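Local coordinates for protein probable transcriptional regulator (Rhodococcus jostii, PDB 3ON2) that is of unknown specific function but probably acts as a TetR-family transcriptional regulator, binding DNA through an N-terminal helix-turn-helix domain, at residues 22-27 with 31-36; 16-21 with 57-62; 88-93 with 140-145; 69-74 with 110-115. All blocks are in the same frame, centred on the assembly; numbering follows the deposited sequence.

Contact 1: residues 22-27 with 31-36. With SO4 (sulfate ion), chain E.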
loop_
_atom_site.group_PDB
_atom_site.type_symbol
_atom_site.label_atom_id
_atom_site.label_comp_id
_atom_site.label_asym_id
_atom_site.label_seq_id
_atom_site.Cartn_x
_atom_site.Cartn_y
_atom_site.Cartn_z
ATOM N N GLU A 22 13.809 -2.622 -5.058
ATOM C CA GLU A 22 12.644 -1.755 -5.256
ATOM C C GLU A 22 12.909 -0.823 -6.434
ATOM O O GLU A 22 12.026 -0.620 -7.264
ATOM C CB GLU A 22 12.295 -0.964 -3.997
ATOM C CG GLU A 22 10.918 -0.297 -4.111
ATOM C CD GLU A 22 10.447 0.386 -2.832
ATOM O OE1 GLU A 22 10.936 0.019 -1.745
ATOM O OE2 GLU A 22 9.575 1.285 -2.927
ATOM N N SER A 23 14.132 -0.299 -6.524
ATOM C CA SER A 23 14.494 0.590 -7.641
ATOM C C SER A 23 14.386 -0.126 -9.012
ATOM O O SER A 23 13.835 0.412 -9.963
ATOM C CB SER A 23 15.889 1.190 -7.418
ATOM O OG SER A 23 16.224 2.116 -8.450
ATOM N N THR A 24 14.896 -1.346 -9.098
ATOM C CA THR A 24 14.751 -2.156 -10.299
ATOM C C THR A 24 13.296 -2.547 -10.587
ATOM O O THR A 24 12.851 -2.540 -11.749
ATOM C CB THR A 24 15.604 -3.398 -10.145
ATOM O OG1 THR A 24 16.953 -2.975 -9.938
ATOM C CG2 THR A 24 15.531 -4.293 -11.379
ATOM N N LEU A 25 12.553 -2.885 -9.535
ATOM C CA LEU A 25 11.141 -3.238 -9.681
ATOM C C LEU A 25 10.411 -2.113 -10.387
ATOM O O LEU A 25 9.664 -2.358 -11.333
ATOM C CB LEU A 25 10.475 -3.453 -8.322
ATOM C CG LEU A 25 9.390 -4.495 -8.046
ATOM C CD1 LEU A 25 8.534 -4.003 -6.885
ATOM C CD2 LEU A 25 8.523 -4.893 -9.179
ATOM N N GLU A 26 10.624 -0.883 -9.915
ATOM C CA GLU A 26 9.885 0.264 -10.435
ATOM C C GLU A 26 10.318 0.617 -11.849
ATOM O O GLU A 26 9.499 1.062 -12.635
ATOM C CB GLU A 26 9.936 1.479 -9.484
ATOM C CG GLU A 26 9.131 1.299 -8.156
ATOM C CD GLU A 26 7.601 1.041 -8.310
ATOM O OE1 GLU A 26 7.019 1.274 -9.420
ATOM O OE2 GLU A 26 6.968 0.618 -7.300
ATOM N N LYS A 27 11.589 0.389 -12.178
ATOM C CA LYS A 27 12.076 0.595 -13.550
ATOM C C LYS A 27 11.713 -0.523 -14.535
ATOM O O LYS A 27 11.213 -0.249 -15.636
ATOM C CB LYS A 27 13.591 0.846 -13.564
ATOM C CG LYS A 27 13.950 2.314 -13.486
ATOM C CD LYS A 27 15.324 2.605 -14.117
ATOM C CE LYS A 27 15.300 3.903 -14.978
ATOM N NZ LYS A 27 15.059 5.174 -14.201
ATOM N N ASP A 31 9.754 -9.095 -13.293
ATOM C CA ASP A 31 10.565 -10.018 -14.111
ATOM C C ASP A 31 11.990 -9.495 -14.352
ATOM O O ASP A 31 12.879 -10.267 -14.723
ATOM C CB ASP A 31 9.863 -10.361 -15.438
ATOM C CG ASP A 31 8.487 -11.018 -15.229
ATOM O OD1 ASP A 31 8.328 -11.831 -14.288
ATOM O OD2 ASP A 31 7.549 -10.722 -16.005
ATOM N N GLY A 32 12.208 -8.198 -14.124
ATOM C CA GLY A 32 13.563 -7.642 -14.116
ATOM C C GLY A 32 14.309 -7.840 -12.794
ATOM O O GLY A 32 15.463 -7.405 -12.644
ATOM N N LEU A 33 13.660 -8.492 -11.830
ATOM C CA LEU A 33 14.289 -8.733 -10.530
ATOM C C LEU A 33 15.087 -10.012 -10.496
ATOM O O LEU A 33 14.550 -11.106 -10.725
ATOM C CB LEU A 33 13.262 -8.772 -9.401
ATOM C CG LEU A 33 12.751 -7.452 -8.844
ATOM C CD1 LEU A 33 11.851 -7.753 -7.681
ATOM C CD2 LEU A 33 13.919 -6.576 -8.393
ATOM N N SER A 34 16.366 -9.871 -10.166
ATOM C CA SER A 34 17.206 -11.032 -9.941
ATOM C C SER A 34 18.018 -10.864 -8.669
ATOM O O SER A 34 18.755 -9.886 -8.520
ATOM C CB SER A 34 18.131 -11.271 -11.149
ATOM O OG SER A 34 19.105 -12.253 -10.842
ATOM N N LEU A 35 17.898 -11.820 -7.758
ATOM C CA LEU A 35 18.665 -11.755 -6.514
ATOM C C LEU A 35 20.160 -11.819 -6.819
ATOM O O LEU A 35 20.958 -11.056 -6.272
ATOM C CB LEU A 35 18.259 -12.878 -5.565
ATOM C CG LEU A 35 18.950 -12.978 -4.192
ATOM C CD1 LEU A 35 18.959 -11.651 -3.431
ATOM C CD2 LEU A 35 18.261 -14.081 -3.357
ATOM N N ARG A 36 20.529 -12.704 -7.732
ATOM C CA ARG A 36 21.917 -12.830 -8.115
ATOM C C ARG A 36 22.448 -11.530 -8.708
ATOM O O ARG A 36 23.524 -11.099 -8.351
ATOM C CB ARG A 36 22.092 -13.981 -9.086
ATOM C CG ARG A 36 21.902 -15.351 -8.446
ATOM C CD ARG A 36 21.834 -16.392 -9.538
ATOM N NE ARG A 36 20.524 -16.366 -10.164
ATOM C CZ ARG A 36 20.233 -16.913 -11.334
ATOM N NH1 ARG A 36 18.987 -16.851 -11.805
ATOM N NH2 ARG A 36 21.192 -17.512 -12.035
HETATM S S SO4 E . 17.423 -15.072 -8.976
HETATM O O1 SO4 E . 17.206 -15.135 -10.420
HETATM O O2 SO4 E . 18.836 -14.770 -8.741
HETATM O O3 SO4 E . 16.560 -14.032 -8.393
HETATM O O4 SO4 E . 17.174 -16.354 -8.345
#

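Contact 2: residues 16-21 with 57-62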
loop_
_atom_site.group_PDB
_atom_site.type_symbol
_atom_site.label_atom_id
_atom_site.label_comp_id
_atom_site.label_asym_id
_atom_site.label_seq_id
_atom_site.Cartn_x
_atom_site.Cartn_y
_atom_site.Cartn_z
ATOM N N VAL A 16 20.169 -2.906 2.022
ATOM C CA VAL A 16 20.768 -2.430 0.768
ATOM C C VAL A 16 20.106 -3.151 -0.408
ATOM O O VAL A 16 19.717 -2.527 -1.379
ATOM C CB VAL A 16 22.308 -2.705 0.736
ATOM C CG1 VAL A 16 22.900 -2.320 -0.616
ATOM C CG2 VAL A 16 23.012 -1.954 1.837
ATOM N N LEU A 17 19.994 -4.475 -0.302
ATOM C CA LEU A 17 19.372 -5.270 -1.378
ATOM C C LEU A 17 17.919 -4.922 -1.600
ATOM O O LEU A 17 17.488 -4.861 -2.736
ATOM C CB LEU A 17 19.531 -6.770 -1.158
ATOM C CG LEU A 17 20.959 -7.258 -1.426
ATOM C CD1 LEU A 17 21.057 -8.738 -1.127
ATOM C CD2 LEU A 17 21.345 -7.012 -2.877
ATOM N N LEU A 18 17.175 -4.679 -0.525
ATOM C CA LEU A 18 15.774 -4.295 -0.666
ATOM C C LEU A 18 15.615 -2.931 -1.342
ATOM O O LEU A 18 14.702 -2.753 -2.147
ATOM C CB LEU A 18 15.038 -4.298 0.680
ATOM C CG LEU A 18 14.513 -5.606 1.262
ATOM C CD1 LEU A 18 14.140 -5.490 2.770
ATOM C CD2 LEU A 18 13.314 -6.087 0.435
ATOM N N ALA A 19 16.476 -1.974 -1.017
ATOM C CA ALA A 19 16.395 -0.652 -1.673
ATOM C C ALA A 19 16.715 -0.732 -3.191
ATOM O O ALA A 19 16.032 -0.136 -4.035
ATOM C CB ALA A 19 17.322 0.340 -0.991
ATOM N N ARG A 20 17.765 -1.471 -3.525
ATOM C CA ARG A 20 18.106 -1.746 -4.925
ATOM C C ARG A 20 16.999 -2.514 -5.669
ATOM O O ARG A 20 16.656 -2.161 -6.808
ATOM C CB ARG A 20 19.409 -2.545 -4.983
ATOM C CG ARG A 20 20.659 -1.715 -4.840
ATOM C CD ARG A 20 21.887 -2.592 -4.712
ATOM N NE ARG A 20 23.095 -1.814 -4.414
ATOM C CZ ARG A 20 23.905 -1.299 -5.338
ATOM N NH1 ARG A 20 23.634 -1.469 -6.629
ATOM N NH2 ARG A 20 24.978 -0.606 -4.968
ATOM N N ALA A 21 16.439 -3.559 -5.036
ATOM C CA ALA A 21 15.376 -4.361 -5.656
ATOM C C ALA A 21 14.168 -3.518 -5.984
ATOM O O ALA A 21 13.575 -3.672 -7.059
ATOM C CB ALA A 21 14.965 -5.539 -4.758
ATOM N N GLN A 57 12.343 -15.929 -3.792
ATOM C CA GLN A 57 11.049 -15.806 -3.116
ATOM C C GLN A 57 11.159 -15.092 -1.759
ATOM O O GLN A 57 10.274 -14.343 -1.408
ATOM C CB GLN A 57 10.336 -17.159 -2.969
ATOM C CG GLN A 57 8.881 -17.027 -2.527
ATOM C CD GLN A 57 8.046 -16.313 -3.569
ATOM O OE1 GLN A 57 8.097 -16.667 -4.734
ATOM N NE2 GLN A 57 7.287 -15.292 -3.158
ATOM N N ALA A 58 12.250 -15.309 -1.018
ATOM C CA ALA A 58 12.423 -14.615 0.258
ATOM C C ALA A 58 12.567 -13.098 0.021
ATOM O O ALA A 58 12.014 -12.291 0.758
ATOM C CB ALA A 58 13.618 -15.170 1.018
ATOM N N LEU A 59 13.291 -12.722 -1.028
ATOM C CA LEU A 59 13.366 -11.314 -1.433
ATOM C C LEU A 59 11.987 -10.695 -1.775
ATOM O O LEU A 59 11.641 -9.573 -1.307
ATOM C CB LEU A 59 14.320 -11.150 -2.624
ATOM C CG LEU A 59 14.388 -9.729 -3.195
ATOM C CD1 LEU A 59 15.005 -8.790 -2.164
ATOM C CD2 LEU A 59 15.217 -9.737 -4.484
ATOM N N LEU A 60 11.199 -11.416 -2.574
ATOM C CA LEU A 60 9.892 -10.889 -3.009
ATOM C C LEU A 60 8.932 -10.758 -1.832
ATOM O O LEU A 60 8.176 -9.775 -1.755
ATOM C CB LEU A 60 9.255 -11.744 -4.104
ATOM C CG LEU A 60 10.047 -11.967 -5.381
ATOM C CD1 LEU A 60 9.358 -12.981 -6.274
ATOM C CD2 LEU A 60 10.256 -10.617 -6.112
ATOM N N ASP A 61 8.960 -11.755 -0.937
ATOM C CA ASP A 61 8.140 -11.745 0.277
ATOM C C ASP A 61 8.512 -10.528 1.146
ATOM O O ASP A 61 7.628 -9.874 1.697
ATOM C CB ASP A 61 8.342 -13.035 1.088
ATOM C CG ASP A 61 7.707 -14.287 0.429
ATOM O OD1 ASP A 61 6.972 -14.170 -0.593
ATOM O OD2 ASP A 61 7.933 -15.403 0.971
ATOM N N ALA A 62 9.816 -10.250 1.265
ATOM C CA ALA A 62 10.326 -9.099 2.019
ATOM C C ALA A 62 9.883 -7.762 1.420
ATOM O O ALA A 62 9.480 -6.874 2.163
ATOM C CB ALA A 62 11.855 -9.152 2.151
#

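Contact 3: residues 88-93 with 140-145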
loop_
_atom_site.group_PDB
_atom_site.type_symbol
_atom_site.label_atom_id
_atom_site.label_comp_id
_atom_site.label_asym_id
_atom_site.label_seq_id
_atom_site.Cartn_x
_atom_site.Cartn_y
_atom_site.Cartn_z
ATOM N N ALA A 88 -13.496 13.883 7.695
ATOM C CA ALA A 88 -12.097 14.262 7.379
ATOM C C ALA A 88 -11.156 13.062 7.274
ATOM O O ALA A 88 -10.298 13.018 6.392
ATOM C CB ALA A 88 -11.566 15.249 8.392
ATOM N N ARG A 89 -11.323 12.098 8.176
ATOM C CA ARG A 89 -10.483 10.908 8.167
ATOM C C ARG A 89 -10.741 10.055 6.943
ATOM O O ARG A 89 -9.804 9.511 6.374
ATOM C CB ARG A 89 -10.736 10.051 9.404
ATOM C CG ARG A 89 -10.203 10.676 10.646
ATOM C CD ARG A 89 -10.488 9.814 11.856
ATOM N NE ARG A 89 -9.766 10.373 12.985
ATOM C CZ ARG A 89 -9.421 9.705 14.079
ATOM N NH1 ARG A 89 -9.732 8.416 14.234
ATOM N NH2 ARG A 89 -8.767 10.346 15.021
ATOM N N PHE A 90 -12.014 9.890 6.579
ATOM C CA PHE A 90 -12.380 9.103 5.387
ATOM C C PHE A 90 -11.762 9.734 4.159
ATOM O O PHE A 90 -11.158 9.046 3.351
ATOM C CB PHE A 90 -13.901 9.042 5.195
ATOM C CG PHE A 90 -14.620 8.040 6.083
ATOM C CD1 PHE A 90 -14.210 7.791 7.393
ATOM C CD2 PHE A 90 -15.765 7.404 5.615
ATOM C CE1 PHE A 90 -14.917 6.908 8.205
ATOM C CE2 PHE A 90 -16.476 6.510 6.426
ATOM C CZ PHE A 90 -16.044 6.254 7.716
ATOM N N ALA A 91 -11.920 11.051 4.028
ATOM C CA ALA A 91 -11.313 11.800 2.935
ATOM C C ALA A 91 -9.781 11.680 2.914
ATOM O O ALA A 91 -9.182 11.468 1.852
ATOM C CB ALA A 91 -11.753 13.280 2.963
ATOM N N ALA A 92 -9.141 11.800 4.073
ATOM C CA ALA A 92 -7.680 11.703 4.124
ATOM C C ALA A 92 -7.162 10.316 3.762
ATOM O O ALA A 92 -6.140 10.205 3.077
ATOM C CB ALA A 92 -7.133 12.121 5.498
ATOM N N LEU A 93 -7.831 9.267 4.244
ATOM C CA LEU A 93 -7.418 7.903 3.923
ATOM C C LEU A 93 -7.509 7.647 2.431
ATOM O O LEU A 93 -6.633 7.008 1.873
ATOM C CB LEU A 93 -8.269 6.857 4.644
ATOM C CG LEU A 93 -7.962 6.650 6.128
ATOM C CD1 LEU A 93 -9.062 5.793 6.707
ATOM C CD2 LEU A 93 -6.597 5.994 6.386
ATOM N N THR A 140 -15.520 1.771 12.131
ATOM C CA THR A 140 -16.164 1.375 13.406
ATOM C C THR A 140 -16.267 2.571 14.345
ATOM O O THR A 140 -17.332 2.813 14.916
ATOM C CB THR A 140 -15.437 0.180 14.095
ATOM O OG1 THR A 140 -15.343 -0.897 13.168
ATOM C CG2 THR A 140 -16.208 -0.354 15.325
ATOM N N GLU A 141 -15.182 3.332 14.476
ATOM C CA GLU A 141 -15.165 4.559 15.293
ATOM C C GLU A 141 -16.169 5.574 14.776
ATOM O O GLU A 141 -16.801 6.281 15.563
ATOM C CB GLU A 141 -13.761 5.190 15.362
ATOM C CG GLU A 141 -12.702 4.318 16.080
ATOM C CD GLU A 141 -11.274 4.919 16.084
ATOM O OE1 GLU A 141 -11.069 6.015 15.515
ATOM O OE2 GLU A 141 -10.346 4.282 16.663
ATOM N N ALA A 142 -16.329 5.644 13.459
ATOM C CA ALA A 142 -17.310 6.558 12.852
ATOM C C ALA A 142 -18.731 6.144 13.192
ATOM O O ALA A 142 -19.617 6.989 13.379
ATOM C CB ALA A 142 -17.133 6.629 11.323
ATOM N N GLN A 143 -18.955 4.838 13.266
ATOM C CA GLN A 143 -20.271 4.335 13.645
ATOM C C GLN A 143 -20.538 4.553 15.130
ATOM O O GLN A 143 -21.678 4.757 15.512
ATOM C CB GLN A 143 -20.388 2.865 13.324
ATOM C CG GLN A 143 -20.507 2.595 11.854
ATOM C CD GLN A 143 -20.448 1.142 11.560
ATOM O OE1 GLN A 143 -19.575 0.446 12.061
ATOM N NE2 GLN A 143 -21.351 0.671 10.713
ATOM N N ALA A 144 -19.494 4.484 15.957
ATOM C CA ALA A 144 -19.614 4.731 17.402
ATOM C C ALA A 144 -19.819 6.211 17.702
ATOM O O ALA A 144 -20.551 6.572 18.627
ATOM C CB ALA A 144 -18.403 4.191 18.143
ATOM N N ALA A 145 -19.186 7.078 16.918
ATOM C CA ALA A 145 -19.450 8.510 17.021
ATOM C C ALA A 145 -20.843 8.882 16.485
ATOM O O ALA A 145 -21.307 10.011 16.686
ATOM C CB ALA A 145 -18.376 9.308 16.314
#

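Contact 4: residues 69-74 with 110-115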
loop_
_atom_site.group_PDB
_atom_site.type_symbol
_atom_site.label_atom_id
_atom_site.label_comp_id
_atom_site.label_asym_id
_atom_site.label_seq_id
_atom_site.Cartn_x
_atom_site.Cartn_y
_atom_site.Cartn_z
ATOM N N LEU A 69 3.705 -2.682 5.111
ATOM C CA LEU A 69 4.089 -1.930 6.323
ATOM C C LEU A 69 4.106 -0.428 6.041
ATOM O O LEU A 69 3.581 0.392 6.831
ATOM C CB LEU A 69 5.451 -2.411 6.841
ATOM C CG LEU A 69 5.389 -3.799 7.489
ATOM C CD1 LEU A 69 6.789 -4.259 7.885
ATOM C CD2 LEU A 69 4.463 -3.829 8.705
ATOM N N ARG A 70 4.669 -0.068 4.894
ATOM C CA ARG A 70 4.754 1.327 4.465
ATOM C C ARG A 70 3.405 1.919 4.082
ATOM O O ARG A 70 3.158 3.107 4.333
ATOM C CB ARG A 70 5.767 1.487 3.327
ATOM C CG ARG A 70 7.205 1.311 3.810
ATOM C CD ARG A 70 8.147 1.629 2.686
ATOM N NE ARG A 70 8.384 0.447 1.901
ATOM C CZ ARG A 70 8.707 0.465 0.614
ATOM N NH1 ARG A 70 8.774 1.623 -0.057
ATOM N NH2 ARG A 70 8.928 -0.685 -0.005
ATOM N N LEU A 71 2.535 1.104 3.486
ATOM C CA LEU A 71 1.179 1.567 3.176
ATOM C C LEU A 71 0.404 1.850 4.461
ATOM O O LEU A 71 -0.272 2.882 4.571
ATOM C CB LEU A 71 0.413 0.548 2.309
ATOM C CG LEU A 71 -1.095 0.805 2.094
ATOM C CD1 LEU A 71 -1.394 2.187 1.411
ATOM C CD2 LEU A 71 -1.691 -0.337 1.278
ATOM N N THR A 72 0.496 0.936 5.427
ATOM C CA THR A 72 -0.120 1.178 6.731
ATOM C C THR A 72 0.426 2.470 7.377
ATOM O O THR A 72 -0.339 3.309 7.845
ATOM C CB THR A 72 0.063 -0.028 7.688
ATOM O OG1 THR A 72 -0.567 -1.179 7.122
ATOM C CG2 THR A 72 -0.559 0.268 9.070
ATOM N N ALA A 73 1.749 2.628 7.390
ATOM C CA ALA A 73 2.382 3.843 7.883
ATOM C C ALA A 73 1.803 5.114 7.217
ATOM O O ALA A 73 1.462 6.071 7.910
ATOM C CB ALA A 73 3.927 3.762 7.700
ATOM N N ALA A 74 1.637 5.092 5.892
ATOM C CA ALA A 74 1.095 6.216 5.135
ATOM C C ALA A 74 -0.355 6.532 5.489
ATOM O O ALA A 74 -0.735 7.708 5.613
ATOM C CB ALA A 74 1.216 5.945 3.616
ATOM N N LEU A 110 3.104 -6.000 -6.919
ATOM C CA LEU A 110 3.799 -7.091 -6.244
ATOM C C LEU A 110 3.133 -7.437 -4.898
ATOM O O LEU A 110 2.907 -8.611 -4.589
ATOM C CB LEU A 110 5.296 -6.783 -6.073
ATOM C CG LEU A 110 6.131 -7.806 -5.274
ATOM C CD1 LEU A 110 6.200 -9.182 -5.947
ATOM C CD2 LEU A 110 7.555 -7.273 -5.064
HETATM N N MSE A 111 2.821 -6.412 -4.110
HETATM C CA MSE A 111 2.170 -6.571 -2.812
HETATM C C MSE A 111 0.917 -7.424 -2.933
HETATM O O MSE A 111 0.793 -8.426 -2.242
HETATM C CB MSE A 111 1.795 -5.210 -2.239
HETATM C CG MSE A 111 2.976 -4.460 -1.660
HETATM SE SE MSE A 111 2.594 -2.555 -1.497
HETATM C CE MSE A 111 1.034 -2.515 -0.288
ATOM N N TYR A 112 0.009 -7.030 -3.828
ATOM C CA TYR A 112 -1.248 -7.743 -4.022
ATOM C C TYR A 112 -1.102 -9.127 -4.671
ATOM O O TYR A 112 -1.789 -10.057 -4.276
ATOM C CB TYR A 112 -2.245 -6.870 -4.793
ATOM C CG TYR A 112 -2.647 -5.609 -4.056
ATOM C CD1 TYR A 112 -2.636 -5.557 -2.682
ATOM C CD2 TYR A 112 -3.056 -4.475 -4.747
ATOM C CE1 TYR A 112 -3.013 -4.408 -2.012
ATOM C CE2 TYR A 112 -3.441 -3.338 -4.091
ATOM C CZ TYR A 112 -3.405 -3.298 -2.718
ATOM O OH TYR A 112 -3.782 -2.154 -2.042
ATOM N N GLY A 113 -0.194 -9.256 -5.635
ATOM C CA GLY A 113 0.053 -10.522 -6.324
ATOM C C GLY A 113 0.658 -11.544 -5.378
ATOM O O GLY A 113 0.325 -12.724 -5.434
ATOM N N ASN A 114 1.538 -11.075 -4.502
ATOM C CA ASN A 114 2.272 -11.940 -3.593
ATOM C C ASN A 114 1.331 -12.399 -2.485
ATOM O O ASN A 114 1.226 -13.600 -2.210
ATOM C CB ASN A 114 3.505 -11.203 -3.037
ATOM C CG ASN A 114 4.296 -12.036 -2.053
ATOM O OD1 ASN A 114 3.902 -12.191 -0.907
ATOM N ND2 ASN A 114 5.424 -12.569 -2.497
ATOM N N LYS A 115 0.632 -11.431 -1.882
ATOM C CA LYS A 115 -0.301 -11.674 -0.783
ATOM C C LYS A 115 -1.355 -12.727 -1.103
ATOM O O LYS A 115 -1.752 -13.490 -0.211
ATOM C CB LYS A 115 -1.003 -10.386 -0.357
ATOM C CG LYS A 115 -1.840 -10.539 0.906
ATOM C CD LYS A 115 -2.574 -9.256 1.267
ATOM C CE LYS A 115 -3.502 -9.450 2.455
ATOM N NZ LYS A 115 -4.557 -10.440 2.126
#

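Contact 1: residues 22-27 with 31-36
L25, near the end of helix 13-28, and L33, on the turn leading to helix 35-41, bring their CA atoms to 6.4 Å, and no hydrogen bond joins the two segments. The contact is mainly a packing of aliphatic groups, with one methyl lying against a carbonyl oxygen. L33 spreads its two methyls over neighbouring residues of the helix: CD2 lies 4.0 Å from T24 CB, while CD1 reaches L25 CG at 4.1 Å. A branched leucine suits this place, since the same side chain also packs on L38, L60 and L63. T24 turns OG1 beside its backbone N (chi1 -58°) to bond R20 O one turn back, which directs CG2 at the turn, 3.4 Å from G32 O. Threonine thus offers a methyl to the contact and uses its hydroxyl on its own helix. S34 is the N-cap of helix 35-41, its OG bonded to Q37 N. Here a sulfate, probably from the crystallisation liquor, is bound: O3 accepts a hydrogen bond from L35 N (2.7 Å), O2 from R36 N and NE, and O1 from R36 NH1 (2.8 Å). The contact packs the first helix of the TetR-type DNA-binding domain against the turn into the predicted helix-turn-helix, whose first helix is 35-41; the anion site is consistent with a place for a DNA phosphate.

Contact 2: residues 16-21 with 57-62
L18 and A21 of helix 13-28 face L59 and A62 of helix 56-81, where the local axes pass 10.7 Å apart at a steep crossing of -77°. Along the second helix, Q57 comes first and works within its own segment: its NE2 donates to D61 OD1 one turn on (2.8 Å), with the acceptor in the amide plane but the carboxylate met from above its own plane. L59 begins the contact proper. Its CG stands anti to the backbone N (chi1 176°), carrying CD1 into the space between the helices, 4.1 Å from L18 CD2 and 4.2 Å from A21 CB. D61 turns to the other flank, where N114 ND2 of helix 105-115 probably gives OD1 a second bond; two N-H donors would help to offset a carboxylate's charge. A62 closes the walk: its CB, directed at helix 13-28, meets L18 CD2 at 3.8 Å. The short alanine CB groups receive the leucine methyls, which span the interval between the helices; L38 and L63 add further apolar cover. With all four touching residues buried and no hydrogen bond between the segments, this joint of the DNA-binding domain depends on shape and the exclusion of water, its polar bonds lying to one side.

Contact 3: residues 88-93 with 140-145
R89 and F90 of helix 86-103 reach across to E141 and A142 of helix 122-144 in the all-helical C-terminal domain of a TetR-like protein, each pair meeting by a different chemistry. The electrostatic part is a salt bridge on the more exposed side, with R89 NH1 3.0 Å from E141 OE1. Both residues are long enough to bridge segments whose nearest CA atoms, those of F90 and A142, are 9.3 Å apart. R89 runs extended from CG to NE, and E141 is extended beyond CG; the two chains cross at about a right angle. The oxygen sits at the edge of the guanidinium, near its plane, although the carboxylate itself is turned 48° from that plane; a single oxygen thus makes the approach. Because E141 is exposed, solvent probably screens the attraction. The R89 side chain also packs on V79 and I138.

The apolar part lies deeper. F90 places CG beside its backbone N (chi1 -79°), sending the ring toward the second helix, where the small, buried A142 can accept it. W193 meets the same ring edge-to-face, I138 packs against it, and a bound polyether, probably from the crystallisation liquor, comes within about 4 Å of the side chain. L93, one turn on, belongs to that ligand's pocket. A142 CB touches two adjacent ring atoms of F90 equally, CE1 and CZ, each at 3.8 Å.

Contact 4: residues 69-74 with 110-115
The hydroxyl oxygen of Y112, hydrogen-bonded to OH of Y97 on helix 86-103, lies 4.3 Å from L71 CD2, at the outer limit of touching. This is the ligand-pocket region of the TetR-like fold, where helix 56-81 passes helix 105-115: L71, Y112 and K115 all line the site of the bound polyether. A tyrosine suits the spot because its ring supplies an apolar wall, set edge-to-face with H165, while the hydroxyl finds a polar partner inside the protein. The main contact is made by M111, modelled as selenomethionine. The bend at its last torsion (chi3 60°) lays CE against L71; the flexible, unbranched chain of a methionine suits packing on a leucine, and here SE replaces the sulfur. With CG anti to its own N (chi1 171°), L71 puts CD2 in touch with CE, and the two chains pass at a slant. F100 and Y97 also pack on L71, so the leucine is held in a buried, largely apolar setting. At the flank, R70 NE, bonded to S66 OG on its own helix, steadies the guanidinium, and NH2 forms the salt bridge to E22 OE1 that ties it to helix 13-28. M111 CE is 3.8 Å from L71 CD2 and 4.1 Å from L71 CB.

Overall arrangement
Contact 1 is nested inside the chain loop closed by contact 2; they share helix 13-28, their centres are about 9 Å apart, and all four segments belong to the TetR-type DNA-binding region. Contact 4 lies near the middle of the chain, about 13 Å from contact 2 and about 17 Å from contact 1, centre to centre. It shares helix 56-81 with contact 2, so this long helix runs from the DNA-binding end into the ligand pocket. Contact 3 sits at the far side, about 37 Å from contact 1 between centres, and its segments alternate with those of contact 4 along the chain. Such a layout is consistent with pocket and DNA-binding domain communicating through helices 56-81 and 105-115.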